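Local coordinates for 1,4-dihydroxy-2-naphthoyl-CoA hydrolase (Prochlorococcus marinus, PDB 2HX5) that probably hydrolyses the thioester 1,4-dihydroxy-2-naphthoyl-CoA to 1,4-dihydroxy-2-naphthoate and free CoA, a step in phylloquinone biosynthesis, at the interface of chains A and B. Residues are numbered along the deposited sequence; one frame, centred on the assembly and turned at random. Chains: chain A/B, Hypothetical protein.

Contact 1 and contact 2 are the two-fold-related ends of one interface between identical chains, their centres about 32 Å apart. Each brings the segment after helix 49-52 of one subunit against the loop of residues 81-84, just before strand 85-96, of the other; the chains exchange roles between the two. The same residues therefore serve twice, and what one contact shows should hold at its twin. The centre of contact 1 lies about 9 Å from A:Asp20, the predicted active-site aspartate, whereas contact 2 is about 29 Å from it. Pairing of this kind, likely in this thioesterase family, would help shape an active site near each end.

Contact 1: the interface of chains A and B. Residues chain A 23, 79-82, 84; chain B 49, 55-57.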
loop_
_atom_site.group_PDB
_atom_site.type_symbol
_atom_site.label_atom_id
_atom_site.label_comp_id
_atom_site.label_asym_id
_atom_site.label_seq_id
_atom_site.Cartn_x
_atom_site.Cartn_y
_atom_site.Cartn_z
ATOM N N GLY A 23 -13.513 -1.748 9.927
ATOM C CA GLY A 23 -13.644 -0.454 10.612
ATOM C C GLY A 23 -12.450 -0.099 11.482
ATOM O O GLY A 23 -12.565 0.774 12.349
ATOM N N PRO A 79 -7.842 -2.337 19.292
ATOM C CA PRO A 79 -8.152 -1.815 17.960
ATOM C C PRO A 79 -7.694 -0.367 17.764
ATOM O O PRO A 79 -7.740 0.463 18.691
ATOM C CB PRO A 79 -9.675 -1.903 17.870
ATOM C CG PRO A 79 -10.135 -2.132 19.222
ATOM C CD PRO A 79 -9.040 -2.718 20.040
ATOM N N ILE A 80 -7.279 -0.075 16.530
ATOM C CA ILE A 80 -6.757 1.219 16.161
ATOM C C ILE A 80 -7.649 1.755 15.077
ATOM O O ILE A 80 -7.984 1.016 14.133
ATOM C CB ILE A 80 -5.287 1.085 15.647
ATOM C CG1 ILE A 80 -4.361 0.699 16.820
ATOM C CG2 ILE A 80 -4.760 2.403 14.928
ATOM C CD1 ILE A 80 -2.947 0.252 16.416
ATOM N N HIS A 81 -8.075 3.002 15.227
ATOM C CA HIS A 81 -9.127 3.615 14.399
ATOM C C HIS A 81 -8.705 4.832 13.612
ATOM O O HIS A 81 -7.790 5.529 13.998
ATOM C CB HIS A 81 -10.279 4.059 15.329
ATOM C CG HIS A 81 -11.062 2.921 15.865
ATOM N ND1 HIS A 81 -10.946 2.478 17.167
ATOM C CD2 HIS A 81 -11.969 2.114 15.267
ATOM C CE1 HIS A 81 -11.747 1.439 17.344
ATOM N NE2 HIS A 81 -12.354 1.177 16.201
ATOM N N THR A 82 -9.402 5.112 12.509
ATOM C CA THR A 82 -9.121 6.313 11.733
ATOM C C THR A 82 -9.220 7.575 12.623
ATOM O O THR A 82 -10.187 7.769 13.381
ATOM C CB THR A 82 -9.957 6.400 10.383
ATOM O OG1 THR A 82 -10.169 7.765 10.016
ATOM C CG2 THR A 82 -11.311 5.742 10.504
ATOM N N ASP A 84 -7.190 8.252 15.090
ATOM C CA ASP A 84 -6.426 8.047 16.337
ATOM C C ASP A 84 -5.074 8.738 16.246
ATOM O O ASP A 84 -4.400 8.639 15.224
ATOM C CB ASP A 84 -6.205 6.588 16.667
ATOM C CG ASP A 84 -7.419 5.882 17.278
ATOM O OD1 ASP A 84 -8.408 6.527 17.699
ATOM O OD2 ASP A 84 -7.376 4.636 17.343
ATOM N N PRO B 49 -12.676 14.037 13.025
ATOM C CA PRO B 49 -12.786 12.855 12.148
ATOM C C PRO B 49 -14.065 12.060 12.363
ATOM O O PRO B 49 -14.606 11.515 11.398
ATOM C CB PRO B 49 -11.583 11.951 12.575
ATOM C CG PRO B 49 -11.005 12.555 13.788
ATOM C CD PRO B 49 -11.367 14.041 13.719
ATOM N N GLY B 55 -15.278 4.494 10.717
ATOM C CA GLY B 55 -14.161 3.795 11.354
ATOM C C GLY B 55 -13.513 4.561 12.503
ATOM O O GLY B 55 -12.481 4.124 13.035
ATOM N N SER B 56 -14.089 5.703 12.884
ATOM C CA SER B 56 -13.438 6.579 13.844
ATOM C C SER B 56 -13.806 6.113 15.232
ATOM O O SER B 56 -14.845 5.506 15.445
ATOM C CB SER B 56 -13.858 8.043 13.629
ATOM O OG SER B 56 -13.420 8.583 12.368
ATOM N N ARG B 57 -12.939 6.368 16.201
ATOM C CA ARG B 57 -13.129 5.822 17.530
ATOM C C ARG B 57 -14.353 6.445 18.225
ATOM O O ARG B 57 -15.075 5.742 18.883
ATOM C CB ARG B 57 -11.890 6.086 18.406
ATOM C CG ARG B 57 -12.010 5.622 19.843
ATOM C CD ARG B 57 -10.696 5.889 20.611
ATOM N NE ARG B 57 -9.532 5.215 19.994
ATOM C CZ ARG B 57 -9.271 3.912 20.100
ATOM N NH1 ARG B 57 -10.065 3.113 20.800
ATOM N NH2 ARG B 57 -8.197 3.391 19.510
HETATM O O HOH W 1 -10.484 7.745 16.140
HETATM O O HOH W 2 -8.918 0.464 21.177
#
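One face of the B:Arg57 guanidinium is met by the ring edge of A:His81. A:His81 ND1 stands over the centre of the guanidinium, 3.7 Å from B:Arg57 CZ, and the two planes are nearly perpendicular, 86° apart. At the guanidinium edge, in plane, sits water 2, 2.9 Å from B:Arg57 NH1 and also held by the A:Pro79 carbonyl oxygen. The protein belongs to the 4-hydroxybenzoyl-CoA thioesterase (hot-dog fold) family, and here a loop of one subunit receives an arginine of the other.

B:Arg57 grips A:Asp84 side-on, through NE and NH2, with the carboxylate and guanidinium nearly parallel. B:Arg57 NE donates to A:Asp84 OD1 at 2.9 Å, on the syn side but tilted out of the carboxylate plane. B:Arg57 NH2 gives A:Asp84 OD2 a 2.6 Å salt bridge and approaches from above that plane. On its opposite face, A:Asp84 OD2 accepts the backbone N of A:His81 at 2.8 Å, so the carboxylate is held from its own chain on one face and by the partner on the other. An aspartate suits this place because its short side chain can serve both its own loop and the arginine.

Arginine suits the other side because its several N-H groups serve different acceptors: B:Arg57 NH2 also reaches A:Pro79 O at 3.1 Å. CG lies anti to the backbone N (chi1 177°) and the chain stays extended until it bends at chi3 (-58°), which turns the head back toward A:Asp84.

Nearer the backbone, water 1 joins B:Arg57 N, A:Asp84 OD1 and A:Thr82 O, with 2.8 Å between the water and the B:Arg57 nitrogen. The two loop segments also form a parallel beta bridge, A:Thr82 with B:Ser56.

Contact 2: the interface of chains A and B. Residues chain A 49, 53-57; chain B 23, 81-83.
A:Ser56 and B:Thr82 pair their backbones as a short parallel beta bridge, which stitches the segment after helix 49-52 to the neighbouring subunit's loop in this hot-dog-fold thioesterase. The direct polar links across are weak: B:Thr82 N points to A:Gly55 O at 3.3 Å, and A:Ser56 OG lies 3.5 Å from B:Thr82 O. Water 3 also bridges A:Arg57 N and B:Thr82 O, 2.8 Å from the arginine nitrogen.

Hydrogen bonding within chain A prepares this surface. A:Ser56 OG, anti to its carbonyl carbon (chi1 -65°), turns back to A:Phe53 O at 2.9 Å, and serine is small enough to close that turn while keeping its hydroxyl near the partner. A:Gly55 has a positive phi of 86°, a backbone shape that suits glycine, and it turns its carbonyl toward B:His81 and B:Thr82.

Packing is modest. The A:Pro49 ring, at the start of its helix, rests on B:Gly83, with CG 4.1 Å from CA; glycine permits the approach because it has no side chain. A:Phe53 offers its CB rather than its ring to the B:Thr82 hydroxyl OG1. The B:Thr82 methyl lies beside A:Gly55, although its exact placement is doubtful because it comes too close to a neighbouring carbonyl.

The B:His81 ring edge stands over one face of the A:Arg57 guanidinium, and the imidazole is wide enough to reach A:Gly55 O with its CD2 side while ND1 meets the guanidinium. An alanine here would probably leave that face of the A:Arg57 guanidinium without its ring edge and open a gap beside A:Gly55, though the salt bridge to the neighbouring aspartate would remain. On the backbone side, B:His81 CG lies 3.9 Å from A:Arg57 CA.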
loop_
_atom_site.group_PDB
_atom_site.type_symbol
_atom_site.label_atom_id
_atom_site.label_comp_id
_atom_site.label_asym_id
_atom_site.label_seq_id
_atom_site.Cartn_x
_atom_site.Cartn_y
_atom_site.Cartn_z
ATOM N N PRO A 49 19.432 11.346 4.586
ATOM C CA PRO A 49 18.918 10.184 3.837
ATOM C C PRO A 49 19.858 9.708 2.740
ATOM O O PRO A 49 19.934 8.502 2.491
ATOM C CB PRO A 49 17.616 10.717 3.153
ATOM C CG PRO A 49 17.587 12.174 3.370
ATOM C CD PRO A 49 18.409 12.417 4.638
ATOM N N PHE A 53 19.951 5.672 2.449
ATOM C CA PHE A 53 18.887 5.044 1.646
ATOM C C PHE A 53 19.152 5.233 0.172
ATOM O O PHE A 53 19.358 6.337 -0.286
ATOM C CB PHE A 53 17.487 5.623 2.003
ATOM C CG PHE A 53 17.048 5.268 3.401
ATOM C CD1 PHE A 53 16.503 4.024 3.701
ATOM C CD2 PHE A 53 17.249 6.175 4.439
ATOM C CE1 PHE A 53 16.133 3.700 5.022
ATOM C CE2 PHE A 53 16.855 5.848 5.748
ATOM C CZ PHE A 53 16.338 4.620 6.031
ATOM N N PRO A 54 19.096 4.124 -0.596
ATOM C CA PRO A 54 19.137 4.314 -2.035
ATOM C C PRO A 54 17.871 5.080 -2.490
ATOM O O PRO A 54 16.835 5.143 -1.777
ATOM C CB PRO A 54 19.146 2.882 -2.583
ATOM C CG PRO A 54 19.029 1.990 -1.503
ATOM C CD PRO A 54 18.982 2.709 -0.201
ATOM N N GLY A 55 17.974 5.638 -3.687
ATOM C CA GLY A 55 16.871 6.389 -4.288
ATOM C C GLY A 55 16.819 7.859 -3.885
ATOM O O GLY A 55 15.857 8.563 -4.233
ATOM N N SER A 56 17.825 8.332 -3.146
ATOM C CA SER A 56 17.761 9.666 -2.573
ATOM C C SER A 56 18.267 10.646 -3.604
ATOM O O SER A 56 19.053 10.305 -4.475
ATOM C CB SER A 56 18.594 9.752 -1.283
ATOM O OG SER A 56 18.082 8.931 -0.217
ATOM N N ARG A 57 17.797 11.883 -3.539
ATOM C CA ARG A 57 18.098 12.849 -4.576
ATOM C C ARG A 57 19.589 13.230 -4.574
ATOM O O ARG A 57 20.161 13.368 -5.624
ATOM C CB ARG A 57 17.272 14.133 -4.378
ATOM C CG ARG A 57 17.562 15.242 -5.367
ATOM C CD ARG A 57 16.643 16.456 -5.107
ATOM N NE ARG A 57 15.207 16.110 -5.199
ATOM C CZ ARG A 57 14.548 15.918 -6.341
ATOM N NH1 ARG A 57 15.163 16.041 -7.510
ATOM N NH2 ARG A 57 13.254 15.609 -6.328
ATOM N N GLY B 23 14.042 3.736 -8.548
ATOM C CA GLY B 23 14.768 4.677 -7.682
ATOM C C GLY B 23 14.011 5.967 -7.411
ATOM O O GLY B 23 14.621 6.954 -6.987
ATOM N N HIS B 81 11.990 11.709 -5.020
ATOM C CA HIS B 81 12.959 10.785 -4.408
ATOM C C HIS B 81 12.806 10.577 -2.921
ATOM O O HIS B 81 12.305 11.438 -2.227
ATOM C CB HIS B 81 14.381 11.350 -4.638
ATOM C CG HIS B 81 14.829 11.231 -6.045
ATOM N ND1 HIS B 81 14.881 12.308 -6.908
ATOM C CD2 HIS B 81 15.234 10.153 -6.755
ATOM C CE1 HIS B 81 15.294 11.892 -8.095
ATOM N NE2 HIS B 81 15.484 10.586 -8.039
ATOM N N THR B 82 13.273 9.434 -2.417
ATOM C CA THR B 82 13.245 9.183 -0.982
ATOM C C THR B 82 13.980 10.308 -0.216
ATOM O O THR B 82 15.105 10.711 -0.560
ATOM C CB THR B 82 13.714 7.713 -0.590
ATOM O OG1 THR B 82 14.287 7.707 0.718
ATOM C CG2 THR B 82 14.747 7.168 -1.547
ATOM N N GLY B 83 13.332 10.809 0.822
ATOM C CA GLY B 83 13.869 11.856 1.639
ATOM C C GLY B 83 13.549 13.246 1.129
ATOM O O GLY B 83 13.864 14.185 1.847
HETATM O O HOH W 3 16.023 13.068 -1.700
#